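Local structure of diphosphomevalonate decarboxylase, putative (Trypanosoma brucei, 2HKE) at residues A[196-210]-A[253-265]. The protein probably catalyses the ATP-dependent decarboxylation of (R)-5-diphosphomevalonate to isopentenyl diphosphate, a precursor of isoprenoids and sterols. The protein carries 1 engineered substitution. Sequence-based numbering, arbitrary orientation.
Sequences DVSSTKGMQQSLKTS and EICATTEPKITYA. With SO4 (sulfate ion), chain C.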
loop_
_atom_site.group_PDB
_atom_site.type_symbol
_atom_site.label_atom_id
_atom_site.label_comp_id
_atom_site.label_asym_id
_atom_site.label_seq_id
_atom_site.Cartn_x
_atom_site.Cartn_y
_atom_site.Cartn_z
ATOM N N ASP A 196 13.660 -7.060 11.114
ATOM C CA ASP A 196 12.877 -7.130 12.359
ATOM C C ASP A 196 11.629 -8.000 12.090
ATOM O O ASP A 196 11.483 -8.551 11.008
ATOM C CB ASP A 196 12.511 -5.711 12.819
ATOM C CG ASP A 196 12.318 -5.594 14.324
ATOM O OD1 ASP A 196 11.768 -6.551 14.925
ATOM O OD2 ASP A 196 12.705 -4.536 14.913
ATOM N N VAL A 197 10.748 -8.129 13.077
ATOM C CA VAL A 197 9.587 -9.025 12.957
ATOM C C VAL A 197 8.719 -8.620 11.765
ATOM O O VAL A 197 8.721 -7.449 11.344
ATOM C CB VAL A 197 8.735 -9.048 14.261
ATOM C CG1 VAL A 197 9.599 -9.520 15.445
ATOM C CG2 VAL A 197 8.133 -7.664 14.533
ATOM N N SER A 198 7.983 -9.578 11.220
ATOM C CA SER A 198 7.028 -9.272 10.157
ATOM C C SER A 198 5.952 -8.340 10.671
ATOM O O SER A 198 5.696 -8.295 11.859
ATOM C CB SER A 198 6.354 -10.550 9.664
ATOM O OG SER A 198 5.495 -11.041 10.676
ATOM N N SER A 199 5.341 -7.594 9.759
ATOM C CA SER A 199 4.201 -6.732 10.074
ATOM C C SER A 199 3.078 -7.540 10.739
ATOM O O SER A 199 2.513 -7.139 11.734
ATOM C CB SER A 199 3.680 -6.109 8.774
ATOM O OG SER A 199 4.512 -5.007 8.388
ATOM N N THR A 200 2.795 -8.729 10.212
ATOM C CA THR A 200 1.718 -9.546 10.771
ATOM C C THR A 200 1.981 -9.897 12.254
ATOM O O THR A 200 1.132 -9.702 13.120
ATOM C CB THR A 200 1.549 -10.810 9.981
ATOM O OG1 THR A 200 1.189 -10.489 8.628
ATOM C CG2 THR A 200 0.450 -11.671 10.581
ATOM N N LYS A 201 3.179 -10.363 12.536
ATOM C CA LYS A 201 3.530 -10.660 13.919
ATOM C C LYS A 201 3.693 -9.400 14.765
ATOM O O LYS A 201 3.184 -9.348 15.888
ATOM C CB LYS A 201 4.786 -11.546 14.006
ATOM C CG LYS A 201 4.470 -12.977 13.557
ATOM C CD LYS A 201 5.600 -13.912 13.855
ATOM C CE LYS A 201 5.390 -15.266 13.211
ATOM N NZ LYS A 201 6.664 -16.085 13.417
ATOM N N GLY A 202 4.385 -8.395 14.223
ATOM C CA GLY A 202 4.667 -7.176 14.988
ATOM C C GLY A 202 3.417 -6.458 15.440
ATOM O O GLY A 202 3.341 -5.929 16.570
ATOM N N MET A 203 2.422 -6.389 14.561
ATOM C CA MET A 203 1.232 -5.613 14.889
ATOM C C MET A 203 0.503 -6.227 16.078
ATOM O O MET A 203 -0.039 -5.499 16.921
ATOM C CB MET A 203 0.267 -5.413 13.691
ATOM C CG MET A 203 -0.423 -6.629 13.167
ATOM S SD MET A 203 -1.625 -6.175 11.841
ATOM C CE MET A 203 -0.516 -5.712 10.524
ATOM N N GLN A 204 0.510 -7.543 16.178
ATOM C CA GLN A 204 -0.129 -8.160 17.345
ATOM C C GLN A 204 0.765 -7.962 18.602
ATOM O O GLN A 204 0.260 -7.814 19.693
ATOM C CB GLN A 204 -0.410 -9.629 17.102
ATOM C CG GLN A 204 -1.427 -9.860 15.948
ATOM C CD GLN A 204 -2.688 -8.997 16.096
ATOM O OE1 GLN A 204 -2.775 -7.901 15.532
ATOM N NE2 GLN A 204 -3.627 -9.441 16.919
ATOM N N GLN A 205 2.067 -7.929 18.426
ATOM C CA GLN A 205 2.945 -7.651 19.564
ATOM C C GLN A 205 2.691 -6.239 20.071
ATOM O O GLN A 205 2.613 -5.991 21.263
ATOM C CB GLN A 205 4.395 -7.888 19.165
ATOM C CG GLN A 205 5.343 -8.066 20.348
ATOM C CD GLN A 205 5.084 -9.318 21.203
ATOM O OE1 GLN A 205 4.352 -10.248 20.799
ATOM N NE2 GLN A 205 5.703 -9.347 22.405
ATOM N N SER A 206 2.500 -5.284 19.156
ATOM C CA SER A 206 2.107 -3.913 19.553
ATOM C C SER A 206 0.791 -3.892 20.280
ATOM O O SER A 206 0.640 -3.229 21.252
ATOM C CB SER A 206 2.030 -2.971 18.331
ATOM O OG SER A 206 3.280 -2.822 17.705
ATOM N N LEU A 207 -0.191 -4.632 19.801
ATOM C CA LEU A 207 -1.476 -4.624 20.410
ATOM C C LEU A 207 -1.382 -5.170 21.808
ATOM O O LEU A 207 -2.064 -4.661 22.683
ATOM C CB LEU A 207 -2.476 -5.443 19.596
ATOM C CG LEU A 207 -3.940 -5.361 19.953
ATOM C CD1 LEU A 207 -4.512 -3.927 19.972
ATOM C CD2 LEU A 207 -4.680 -6.229 18.863
ATOM N N LYS A 208 -0.537 -6.185 21.999
ATOM C CA LYS A 208 -0.327 -6.808 23.313
ATOM C C LYS A 208 0.436 -5.913 24.307
ATOM O O LYS A 208 0.160 -5.960 25.503
ATOM C CB LYS A 208 0.453 -8.109 23.132
ATOM C CG LYS A 208 0.524 -9.038 24.350
ATOM C CD LYS A 208 1.532 -10.136 24.105
ATOM C CE LYS A 208 1.540 -11.190 25.231
ATOM N NZ LYS A 208 2.483 -12.324 24.898
ATOM N N THR A 209 1.409 -5.145 23.825
ATOM C CA THR A 209 2.406 -4.522 24.688
ATOM C C THR A 209 2.569 -3.008 24.626
ATOM O O THR A 209 3.022 -2.400 25.613
ATOM C CB THR A 209 3.787 -5.173 24.460
ATOM O OG1 THR A 209 4.277 -4.850 23.144
ATOM C CG2 THR A 209 3.681 -6.725 24.625
ATOM N N SER A 210 2.204 -2.366 23.517
ATOM C CA SER A 210 2.395 -0.918 23.429
ATOM C C SER A 210 1.364 -0.194 24.263
ATOM O O SER A 210 0.140 -0.415 24.108
ATOM C CB SER A 210 2.319 -0.384 21.985
ATOM O OG SER A 210 2.337 1.054 22.023
ATOM N N GLU A 253 6.029 5.499 16.838
ATOM C CA GLU A 253 6.060 5.537 18.304
ATOM C C GLU A 253 5.467 4.272 18.882
ATOM O O GLU A 253 5.966 3.753 19.919
ATOM C CB GLU A 253 5.378 6.783 18.850
ATOM C CG GLU A 253 5.678 6.980 20.340
ATOM C CD GLU A 253 4.930 8.158 20.987
ATOM O OE1 GLU A 253 4.188 8.882 20.278
ATOM O OE2 GLU A 253 5.066 8.324 22.237
ATOM N N ILE A 254 4.402 3.774 18.262
ATOM C CA ILE A 254 3.841 2.482 18.660
ATOM C C ILE A 254 4.873 1.384 18.577
ATOM O O ILE A 254 5.039 0.601 19.516
ATOM C CB ILE A 254 2.594 2.132 17.838
ATOM C CG1 ILE A 254 1.433 3.029 18.286
ATOM C CG2 ILE A 254 2.216 0.672 18.082
ATOM C CD1 ILE A 254 0.300 3.141 17.303
ATOM N N CYS A 255 5.576 1.319 17.460
ATOM C CA CYS A 255 6.618 0.323 17.277
ATOM C C CYS A 255 7.716 0.492 18.345
ATOM O O CYS A 255 8.220 -0.482 18.885
ATOM C CB CYS A 255 7.162 0.403 15.873
ATOM S SG CYS A 255 5.972 -0.358 14.692
ATOM N N ALA A 256 8.096 1.733 18.625
ATOM C CA ALA A 256 9.192 1.996 19.569
ATOM C C ALA A 256 8.816 1.618 21.007
ATOM O O ALA A 256 9.700 1.347 21.790
ATOM C CB ALA A 256 9.591 3.492 19.520
ATOM N N THR A 257 7.535 1.629 21.340
ATOM C CA THR A 257 7.014 1.307 22.667
ATOM C C THR A 257 6.395 -0.106 22.756
ATOM O O THR A 257 5.727 -0.467 23.741
ATOM C CB THR A 257 5.977 2.313 23.067
ATOM O OG1 THR A 257 4.896 2.276 22.147
ATOM C CG2 THR A 257 6.554 3.753 23.116
ATOM N N THR A 258 6.615 -0.883 21.707
ATOM C CA THR A 258 6.287 -2.303 21.694
ATOM C C THR A 258 7.399 -3.023 22.441
ATOM O O THR A 258 8.544 -2.563 22.466
ATOM C CB THR A 258 6.144 -2.801 20.229
ATOM O OG1 THR A 258 5.046 -2.103 19.624
ATOM C CG2 THR A 258 5.866 -4.327 20.127
ATOM N N GLU A 259 7.052 -4.166 23.035
ATOM C CA GLU A 259 8.040 -4.997 23.762
ATOM C C GLU A 259 8.061 -6.419 23.242
ATOM O O GLU A 259 7.051 -7.118 23.318
ATOM C CB GLU A 259 7.693 -4.960 25.245
ATOM C CG GLU A 259 7.769 -3.571 25.782
ATOM C CD GLU A 259 7.769 -3.488 27.277
ATOM O OE1 GLU A 259 7.130 -4.352 27.925
ATOM O OE2 GLU A 259 8.409 -2.537 27.805
ATOM N N PRO A 260 9.179 -6.862 22.648
ATOM C CA PRO A 260 10.427 -6.155 22.322
ATOM C C PRO A 260 10.194 -5.042 21.307
ATOM O O PRO A 260 9.239 -5.115 20.518
ATOM C CB PRO A 260 11.284 -7.224 21.672
ATOM C CG PRO A 260 10.646 -8.501 21.946
ATOM C CD PRO A 260 9.219 -8.265 22.228
ATOM N N LYS A 261 11.056 -4.025 21.348
ATOM C CA LYS A 261 10.953 -2.879 20.453
ATOM C C LYS A 261 11.018 -3.338 18.998
ATOM O O LYS A 261 11.757 -4.265 18.632
ATOM C CB LYS A 261 12.100 -1.927 20.724
ATOM C CG LYS A 261 12.006 -0.562 20.142
ATOM C CD LYS A 261 13.296 0.229 20.509
ATOM C CE LYS A 261 13.503 1.462 19.608
ATOM N NZ LYS A 261 14.653 2.375 20.059
ATOM N N ILE A 262 10.217 -2.671 18.181
ATOM C CA ILE A 262 10.188 -2.892 16.742
ATOM C C ILE A 262 10.727 -1.639 16.069
ATOM O O ILE A 262 10.242 -0.509 16.361
ATOM C CB ILE A 262 8.735 -3.087 16.219
ATOM C CG1 ILE A 262 8.082 -4.337 16.813
ATOM C CG2 ILE A 262 8.753 -3.141 14.660
ATOM C CD1 ILE A 262 6.539 -4.504 16.504
ATOM N N THR A 263 11.679 -1.826 15.161
ATOM C CA THR A 263 12.292 -0.711 14.432
ATOM C C THR A 263 12.326 -1.019 12.960
ATOM O O THR A 263 13.044 -1.926 12.514
ATOM C CB THR A 263 13.759 -0.493 14.874
ATOM O OG1 THR A 263 13.791 -0.367 16.308
ATOM C CG2 THR A 263 14.321 0.763 14.211
ATOM N N TYR A 264 11.556 -0.255 12.183
ATOM C CA TYR A 264 11.645 -0.379 10.754
ATOM C C TYR A 264 12.368 0.814 10.117
ATOM O O TYR A 264 12.790 0.729 8.976
ATOM C CB TYR A 264 10.231 -0.484 10.183
ATOM C CG TYR A 264 9.478 -1.700 10.628
ATOM C CD1 TYR A 264 9.985 -2.972 10.432
ATOM C CD2 TYR A 264 8.216 -1.575 11.212
ATOM C CE1 TYR A 264 9.242 -4.116 10.833
ATOM C CE2 TYR A 264 7.492 -2.685 11.604
ATOM C CZ TYR A 264 7.986 -3.959 11.379
ATOM O OH TYR A 264 7.220 -5.039 11.794
ATOM N N ALA A 265 12.391 1.940 10.815
ATOM C CA ALA A 265 13.005 3.175 10.299
ATOM C C ALA A 265 14.517 3.126 10.481
ATOM O O ALA A 265 15.011 2.509 11.416
ATOM C CB ALA A 265 12.460 4.320 11.017
HETATM S S SO4 C . -1.702 -8.885 7.259
HETATM O O1 SO4 C . -1.421 -9.681 8.437
HETATM O O2 SO4 C . -0.891 -7.690 7.271
HETATM O O3 SO4 C . -1.385 -9.642 6.054
HETATM O O4 SO4 C . -3.110 -8.482 7.261
HETATM O O HOH W 1 11.031 -6.749 17.444
HETATM O O HOH W 2 4.731 -3.524 27.644
#
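Q205 reaches from helix 199-209 across T258 to the carbonyl that precedes the cis-proline P260. Its CB lies 4.0 Å from T258 CG2, and CG passes over the same methyl. CG and CD each lie 3.6 Å from E259 O. CG is anti to the backbone N (chi1 -162°) and the chain bends at chi2 (65°), which turns the amide so that NE2 meets E259 O at 2.8 Å, in both the amide and carbonyl planes, with an N-H...O angle of 170°, almost straight. NE2 also borders P260 CD. One turn on, T209 OG1 accepts from E259 N (2.9 Å) and donates to Q205 O. Both segments belong to the C-terminal domain of the GHMP kinase type; here the loop leaving helix 237-256 runs beside helix 199-209. Between that helix and the loop, S206 OG and T258 OG1 are hydrogen-bonded at 2.7 Å; W20 NE1 also bonds S206 OG, while T258 OG1 donates to I254 O. S210 OG donates to T257 OG1. At the other end, D196 OD2 accepts from T263 N at 2.9 Å, the donor lying above the carboxylate plane. I262 CD1 packs on G202 CA (3.6 Å), and Y264 OH donates to V197 O (2.9 Å).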